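PDB 6V3U: beta-lactamase II from Erythrobacter litoralis, which probably hydrolyses the beta-lactam ring of antibiotics with the help of zinc, as a class B metallo-beta-lactamase. Local coordinates for residues A151-Y156 / I167-P172; N55-I60 / L82-R87; W66-T71 / M102-G107. All coordinates share one frame; numbering follows the deposited sequence.

How the contacts relate
Contact 1 is a buried antiparallel hairpin, contact 2 a surface seam between parallel strands of the other sheet, and contact 3 a small buried meeting of two helices. Contacts 1 and 2 touch, their centres about 17 Å apart: Leu153 of the hairpin packs on Ile60, so the two sheets face each other there. Contacts 2 and 3 do not touch, but helix 68-82 links them, starting at contact 3 and ending at Leu82 in contact 2. Their chemistry follows their place: backbone bonds and tight aliphatic packing in contact 1, backbone bonds and a threonine hydroxyl bordered by lysine and arginine in contact 2, and in contact 3 the Asp68 carboxylate against two alanines, without a hydrogen bond between the segments.

Contact 1: A151-Y156 / I167-P172; sequences APLRLY and ITVGLP
Arg154 and Gly170 exchange two backbone hydrogen bonds, Arg154 N to Gly170 O at 2.9 Å and Gly170 N to Arg154 O at 3.0 Å. Tyr156 and Thr168 repeat the pattern two residues on, with Tyr156 N to Thr168 O at 2.8 Å. The axes of strands 154-156 and 168-171 run antiparallel, at 149°. A side chain adds one more bond: Thr168 OG1 sits between its own backbone N and carbonyl carbon (chi1 71°), where it donates to Tyr156 O over 3.0 Å. That oxygen therefore accepts from both N and OG1 of Thr168. The same hydroxyl lies at the edge of the Tyr156 ring, near its plane, and 3.6 Å from Tyr156 CB.

Apolar contacts line the face of Leu155 and Val169. These two lie side by side, and Leu155 CD2 meets Val169 CG1 at a tight 3.4 Å. Leu153 sends CD2 to Val169 CG2 at 4.0 Å and also touches Leu171 CG. On the Tyr156 side, the Arg154 and Pro172 side chains cross at about a right angle, Arg154 CG 3.9 Å from Pro172 CD, while the bent arginine chain brings NH2 back to a weak bond with Pro152 O.

Leu153 also packs on Val62 of strand 58-62, whereas Tyr156 and Thr168 touch helix 199-212. A beta hairpin covered by the facing sheet on one side and by a helix on the other is characteristic of the alpha-beta/beta-alpha sandwich of metallo-beta-lactamases.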
# COMPACT_ATOMS: atom_id res chain seq x y z
N ALA A 151 14.58 12.35 -23.81
CA ALA A 151 15.84 12.79 -23.23
C ALA A 151 15.79 14.31 -22.99
O ALA A 151 15.14 15.04 -23.75
CB ALA A 151 17.00 12.42 -24.15
N PRO A 152 16.47 14.82 -21.94
CA PRO A 152 17.44 14.11 -21.10
C PRO A 152 16.83 13.33 -19.93
O PRO A 152 17.61 12.78 -19.17
CB PRO A 152 18.29 15.25 -20.56
CG PRO A 152 17.26 16.34 -20.33
CD PRO A 152 16.26 16.20 -21.47
N LEU A 153 15.51 13.30 -19.77
CA LEU A 153 14.93 12.37 -18.80
C LEU A 153 15.45 10.97 -19.08
O LEU A 153 15.50 10.54 -20.24
CB LEU A 153 13.41 12.36 -18.89
CG LEU A 153 12.63 13.50 -18.26
CD1 LEU A 153 11.20 13.39 -18.72
CD2 LEU A 153 12.72 13.44 -16.74
N ARG A 154 15.86 10.28 -18.02
CA ARG A 154 16.19 8.86 -18.08
C ARG A 154 15.03 8.11 -17.43
O ARG A 154 14.77 8.29 -16.24
CB ARG A 154 17.51 8.56 -17.37
CG ARG A 154 18.73 9.24 -18.00
CD ARG A 154 18.68 9.11 -19.53
NE ARG A 154 20.01 9.02 -20.13
CZ ARG A 154 20.59 10.01 -20.81
NH1 ARG A 154 21.81 9.82 -21.31
NH2 ARG A 154 19.97 11.16 -21.00
N LEU A 155 14.33 7.30 -18.22
CA LEU A 155 13.19 6.56 -17.71
C LEU A 155 13.68 5.22 -17.15
O LEU A 155 14.38 4.47 -17.85
CB LEU A 155 12.15 6.32 -18.80
CG LEU A 155 11.64 7.47 -19.66
CD1 LEU A 155 10.53 6.92 -20.54
CD2 LEU A 155 11.12 8.54 -18.76
N TYR A 156 13.30 4.90 -15.92
CA TYR A 156 13.78 3.67 -15.28
C TYR A 156 12.62 2.87 -14.71
O TYR A 156 11.82 3.39 -13.93
CB TYR A 156 14.80 3.99 -14.18
CG TYR A 156 15.39 2.77 -13.51
CD1 TYR A 156 16.29 1.95 -14.19
CD2 TYR A 156 15.03 2.40 -12.21
CE1 TYR A 156 16.82 0.79 -13.58
CE2 TYR A 156 15.57 1.27 -11.59
CZ TYR A 156 16.45 0.46 -12.29
OH TYR A 156 16.97 -0.66 -11.69
N ILE A 167 6.73 3.45 -13.31
CA ILE A 167 8.07 3.85 -13.74
C ILE A 167 8.53 5.07 -12.94
O ILE A 167 7.74 5.80 -12.34
CB ILE A 167 8.13 4.12 -15.25
CG1 ILE A 167 7.42 5.44 -15.61
CG2 ILE A 167 7.55 2.94 -16.02
CD1 ILE A 167 7.27 5.69 -17.12
N THR A 168 9.84 5.26 -12.92
CA THR A 168 10.50 6.37 -12.25
C THR A 168 11.34 7.09 -13.28
O THR A 168 11.64 6.56 -14.36
CB THR A 168 11.40 5.87 -11.10
OG1 THR A 168 12.54 5.22 -11.68
CG2 THR A 168 10.65 4.86 -10.17
N VAL A 169 11.72 8.33 -12.98
CA VAL A 169 12.49 9.11 -13.94
C VAL A 169 13.55 9.89 -13.19
O VAL A 169 13.38 10.23 -12.01
CB VAL A 169 11.60 10.05 -14.81
CG1 VAL A 169 10.50 9.28 -15.50
CG2 VAL A 169 10.99 11.16 -13.98
N GLY A 170 14.65 10.15 -13.87
CA GLY A 170 15.76 10.86 -13.26
C GLY A 170 16.44 11.78 -14.24
O GLY A 170 16.35 11.62 -15.46
N LEU A 171 17.15 12.76 -13.68
CA LEU A 171 18.04 13.66 -14.41
C LEU A 171 19.37 13.52 -13.66
O LEU A 171 19.62 14.24 -12.69
CB LEU A 171 17.51 15.09 -14.40
CG LEU A 171 16.18 15.21 -15.16
CD1 LEU A 171 15.28 16.25 -14.54
CD2 LEU A 171 16.43 15.53 -16.62
N PRO A 172 20.20 12.55 -14.05
CA PRO A 172 21.41 12.25 -13.25
C PRO A 172 22.35 13.44 -13.08
O PRO A 172 22.89 13.65 -11.99
CB PRO A 172 22.08 11.12 -14.05
CG PRO A 172 20.95 10.45 -14.77
CD PRO A 172 20.01 11.58 -15.15

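Contact 2: N55-I60 / L82-R87; sequences NGDNTI and LAKPVR
Thr59 makes three hydrogen bonds to the 82-87 segment. A chi1 of 49° swings its OG1 toward that segment, where it donates to Lys84 O at 2.8 Å. Its N donates to Pro85 O at 2.9 Å, arriving well above that carbonyl's plane, 51° out of it. Its O in turn accepts from Arg87 N at 2.9 Å, so Val86 is held as the parallel bridge partner of Thr59. The methyl CG2 of Thr59 rests 3.5 Å from Lys84 CB.

Around these bonds, Lys84 lays its chain along the turn of 55-58, a type II' beta turn, with CD 3.3 Å from Gly56 O. Its NZ bends back to weak bonds with Leu82 O and Ala83 O at the end of helix 68-82, and stays 4.6 Å from Asp57 OD1, too far for a salt bridge. On the other flank Arg87 runs extended past Asn58, its CG 3.8 Å from Asn58 CB, and Ile60 CG1 lies over one face of the guanidinium, nearer its edge than its centre.

Farther out, Arg87 NH2 comes within 3.0 Å of Asn55 ND2, the amide and guanidinium planes 70° apart. Both are donors and form no bond with each other; instead Arg87 NH1 bonds Ser149 O, and Asn55 ND2 bonds Ala151 O weakly. Thr59 and Val86 both lean on Ala78 of helix 68-82, which completes the beta-alpha-beta crossover.

Across the seam, carbonyls thus accept only from Thr59 OG1 and N and Arg87 N; carbonyls of its own segment hold the lysine end weakly, Ser149 O holds the arginine's, and no salt bridge joins the segments.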
# COMPACT_ATOMS: atom_id res chain seq x y z
N ASN A 55 13.86 21.33 -22.56
CA ASN A 55 14.84 20.78 -23.49
C ASN A 55 14.87 21.69 -24.71
O ASN A 55 13.98 21.63 -25.56
CB ASN A 55 14.48 19.34 -23.86
CG ASN A 55 15.46 18.73 -24.85
OD1 ASN A 55 16.29 19.42 -25.44
ND2 ASN A 55 15.33 17.43 -25.07
N GLY A 56 15.92 22.50 -24.83
CA GLY A 56 16.02 23.45 -25.93
C GLY A 56 14.94 24.51 -25.85
O GLY A 56 14.83 25.21 -24.84
N ASP A 57 14.12 24.64 -26.90
CA ASP A 57 13.02 25.58 -26.90
C ASP A 57 11.66 24.90 -26.68
O ASP A 57 10.62 25.47 -27.02
CB ASP A 57 13.02 26.37 -28.20
CG ASP A 57 14.32 27.14 -28.42
OD1 ASP A 57 14.90 27.66 -27.42
OD2 ASP A 57 14.76 27.20 -29.58
N ASN A 58 11.66 23.68 -26.15
CA ASN A 58 10.43 22.98 -25.84
C ASN A 58 10.51 22.41 -24.43
O ASN A 58 11.54 22.50 -23.76
CB ASN A 58 10.15 21.89 -26.88
CG ASN A 58 9.79 22.48 -28.23
OD1 ASN A 58 8.68 22.96 -28.41
ND2 ASN A 58 10.74 22.48 -29.16
N THR A 59 9.40 21.84 -23.96
CA THR A 59 9.38 21.15 -22.67
C THR A 59 8.84 19.74 -22.83
O THR A 59 8.11 19.43 -23.78
CB THR A 59 8.55 21.88 -21.59
OG1 THR A 59 7.25 22.22 -22.09
CG2 THR A 59 9.25 23.12 -21.10
N ILE A 60 9.24 18.88 -21.89
CA ILE A 60 8.67 17.56 -21.69
C ILE A 60 7.87 17.59 -20.39
O ILE A 60 8.37 18.05 -19.36
CB ILE A 60 9.77 16.48 -21.63
CG1 ILE A 60 10.57 16.49 -22.93
CG2 ILE A 60 9.17 15.08 -21.33
CD1 ILE A 60 11.91 15.79 -22.82
N LEU A 82 6.76 30.31 -20.05
CA LEU A 82 8.09 29.80 -20.36
C LEU A 82 8.49 30.03 -21.81
O LEU A 82 9.69 30.14 -22.11
CB LEU A 82 8.18 28.30 -20.07
CG LEU A 82 8.04 27.76 -18.64
CD1 LEU A 82 8.46 26.29 -18.59
CD2 LEU A 82 8.84 28.61 -17.67
N ALA A 83 7.52 30.08 -22.72
CA ALA A 83 7.79 30.06 -24.16
C ALA A 83 8.59 28.82 -24.55
O ALA A 83 9.34 28.83 -25.54
CB ALA A 83 8.50 31.34 -24.64
N LYS A 84 8.43 27.75 -23.77
CA LYS A 84 9.00 26.44 -24.04
C LYS A 84 7.82 25.48 -24.12
O LYS A 84 7.51 24.77 -23.15
CB LYS A 84 10.00 26.03 -22.96
CG LYS A 84 11.10 27.05 -22.70
CD LYS A 84 12.28 26.88 -23.64
CE LYS A 84 13.13 28.14 -23.67
NZ LYS A 84 12.25 29.30 -23.98
N PRO A 85 7.13 25.44 -25.26
CA PRO A 85 5.87 24.68 -25.35
C PRO A 85 6.08 23.19 -25.16
O PRO A 85 7.11 22.63 -25.54
CB PRO A 85 5.38 24.99 -26.76
CG PRO A 85 6.04 26.36 -27.09
CD PRO A 85 7.40 26.22 -26.48
N VAL A 86 5.07 22.54 -24.58
CA VAL A 86 5.13 21.10 -24.32
C VAL A 86 5.10 20.36 -25.64
O VAL A 86 4.16 20.50 -26.43
CB VAL A 86 3.98 20.66 -23.41
CG1 VAL A 86 4.11 19.18 -23.05
CG2 VAL A 86 3.92 21.50 -22.15
N ARG A 87 6.13 19.56 -25.90
CA ARG A 87 6.20 18.79 -27.13
C ARG A 87 6.05 17.29 -26.91
O ARG A 87 5.95 16.54 -27.89
CB ARG A 87 7.53 19.04 -27.85
CG ARG A 87 8.72 18.34 -27.16
CD ARG A 87 9.89 18.22 -28.13
NE ARG A 87 11.15 18.00 -27.45
CZ ARG A 87 11.60 16.79 -27.13
NH1 ARG A 87 10.89 15.72 -27.42
NH2 ARG A 87 12.77 16.67 -26.51

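Contact 3: W66-T71 / M102-G107; sequences WTDEQT and MAALHG
Asp68 reaches across to Ala103 and Ala104 from the first turn of helix 68-82, the helix of the beta-alpha-beta unit between strands 58-62 and 86-90; the alanines belong to helix 101-107, which comes between strands 86-90 and 111-114 of the same sheet. From its CB the chain swings CG anti to the backbone N (chi1 179°), and this brings the carboxylate up against the other helix. CG lies 3.9 Å from Ala104 CB. OD1 then settles between the two alanines, 3.3 Å from Ala103 CB and 2.9 Å from Ala104 N, but the angle at this N-H is too poor for a hydrogen bond. OD2 comes close to Glu72 OE2, a pair of like charges that probably raises the affinity of one of them for a proton. Glu69 and Glu72 bind calcium in a structure of this protein, though no calcium is bound to them here.

One turn along, Thr71 continues the contact with a methyl, CG2 standing 4.1 Å from Ala104 CB. Thr67 is the N-cap of the helix, its OG1 accepting from Gln70 N at 3.0 Å. The hydroxyl of Thr71 turns back to the residues that lead into its own helix: OG1 accepts from Ala65 N and donates to Thr67 O at 3.0 Å, arriving above the carbonyl plane.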
# COMPACT_ATOMS: atom_id res chain seq x y z
N TRP A 66 -4.23 16.60 -11.43
CA TRP A 66 -5.43 15.87 -11.05
C TRP A 66 -6.50 15.95 -12.13
O TRP A 66 -7.12 14.94 -12.49
CB TRP A 66 -5.98 16.40 -9.72
CG TRP A 66 -5.26 15.93 -8.48
CD1 TRP A 66 -4.50 16.70 -7.65
CD2 TRP A 66 -5.27 14.60 -7.92
NE1 TRP A 66 -4.03 15.93 -6.60
CE2 TRP A 66 -4.48 14.64 -6.75
CE3 TRP A 66 -5.86 13.39 -8.29
CZ2 TRP A 66 -4.26 13.51 -5.95
CZ3 TRP A 66 -5.65 12.25 -7.48
CH2 TRP A 66 -4.85 12.33 -6.33
N THR A 67 -6.74 17.15 -12.67
CA THR A 67 -7.87 17.38 -13.54
C THR A 67 -7.43 17.87 -14.92
O THR A 67 -6.36 18.45 -15.09
CB THR A 67 -8.84 18.42 -12.95
OG1 THR A 67 -8.18 19.69 -12.87
CG2 THR A 67 -9.30 17.99 -11.55
N ASP A 68 -8.31 17.62 -15.89
CA ASP A 68 -8.16 18.18 -17.22
C ASP A 68 -7.86 19.68 -17.16
O ASP A 68 -6.89 20.16 -17.75
CB ASP A 68 -9.43 17.91 -18.04
CG ASP A 68 -9.37 18.49 -19.45
OD1 ASP A 68 -8.97 17.76 -20.38
OD2 ASP A 68 -9.73 19.68 -19.63
N GLU A 69 -8.68 20.43 -16.41
CA GLU A 69 -8.54 21.89 -16.40
C GLU A 69 -7.24 22.33 -15.74
O GLU A 69 -6.66 23.35 -16.15
CB GLU A 69 -9.74 22.53 -15.71
CG GLU A 69 -9.99 22.01 -14.29
CD GLU A 69 -11.13 22.74 -13.60
OE1 GLU A 69 -11.74 23.63 -14.23
OE2 GLU A 69 -11.40 22.42 -12.43
N GLN A 70 -6.78 21.60 -14.72
CA GLN A 70 -5.47 21.88 -14.15
C GLN A 70 -4.36 21.57 -15.14
O GLN A 70 -3.34 22.27 -15.17
CB GLN A 70 -5.27 21.06 -12.86
CG GLN A 70 -6.06 21.61 -11.69
CD GLN A 70 -5.95 20.76 -10.43
OE1 GLN A 70 -5.51 19.60 -10.49
NE2 GLN A 70 -6.35 21.32 -9.30
N THR A 71 -4.54 20.52 -15.95
CA THR A 71 -3.52 20.15 -16.93
C THR A 71 -3.48 21.15 -18.09
O THR A 71 -2.39 21.54 -18.56
CB THR A 71 -3.79 18.71 -17.42
OG1 THR A 71 -3.67 17.79 -16.32
CG2 THR A 71 -2.80 18.31 -18.50
N MSE A 102 -5.79 13.38 -19.39
CA MSE A 102 -5.37 12.88 -20.70
C MSE A 102 -6.08 13.62 -21.83
O MSE A 102 -5.51 13.82 -22.90
CB MSE A 102 -5.65 11.38 -20.82
CG MSE A 102 -4.77 10.51 -19.95
SE MSE A 102 -2.91 10.49 -20.52
CE MSE A 102 -3.13 9.64 -22.26
N ALA A 103 -7.33 14.01 -21.57
CA ALA A 103 -8.11 14.70 -22.60
C ALA A 103 -7.44 16.00 -23.02
O ALA A 103 -7.42 16.33 -24.21
CB ALA A 103 -9.53 14.96 -22.09
N ALA A 104 -6.89 16.75 -22.06
CA ALA A 104 -6.22 18.00 -22.41
C ALA A 104 -4.99 17.74 -23.27
O ALA A 104 -4.70 18.51 -24.19
CB ALA A 104 -5.84 18.77 -21.14
N LEU A 105 -4.26 16.66 -22.98
CA LEU A 105 -3.07 16.34 -23.77
C LEU A 105 -3.44 15.98 -25.20
O LEU A 105 -2.81 16.45 -26.15
CB LEU A 105 -2.31 15.18 -23.12
CG LEU A 105 -1.60 15.47 -21.81
CD1 LEU A 105 -0.80 14.23 -21.37
CD2 LEU A 105 -0.70 16.70 -21.97
N HIS A 106 -4.45 15.13 -25.37
CA HIS A 106 -4.85 14.73 -26.71
C HIS A 106 -5.47 15.89 -27.49
O HIS A 106 -5.45 15.86 -28.73
CB HIS A 106 -5.81 13.54 -26.64
CG HIS A 106 -5.18 12.30 -26.10
ND1 HIS A 106 -4.06 11.72 -26.67
CD2 HIS A 106 -5.49 11.54 -25.02
CE1 HIS A 106 -3.71 10.66 -25.97
NE2 HIS A 106 -4.56 10.52 -24.96
N GLY A 107 -5.98 16.91 -26.81
CA GLY A 107 -6.53 18.07 -27.50
C GLY A 107 -5.47 18.99 -28.06
O GLY A 107 -5.70 19.66 -29.08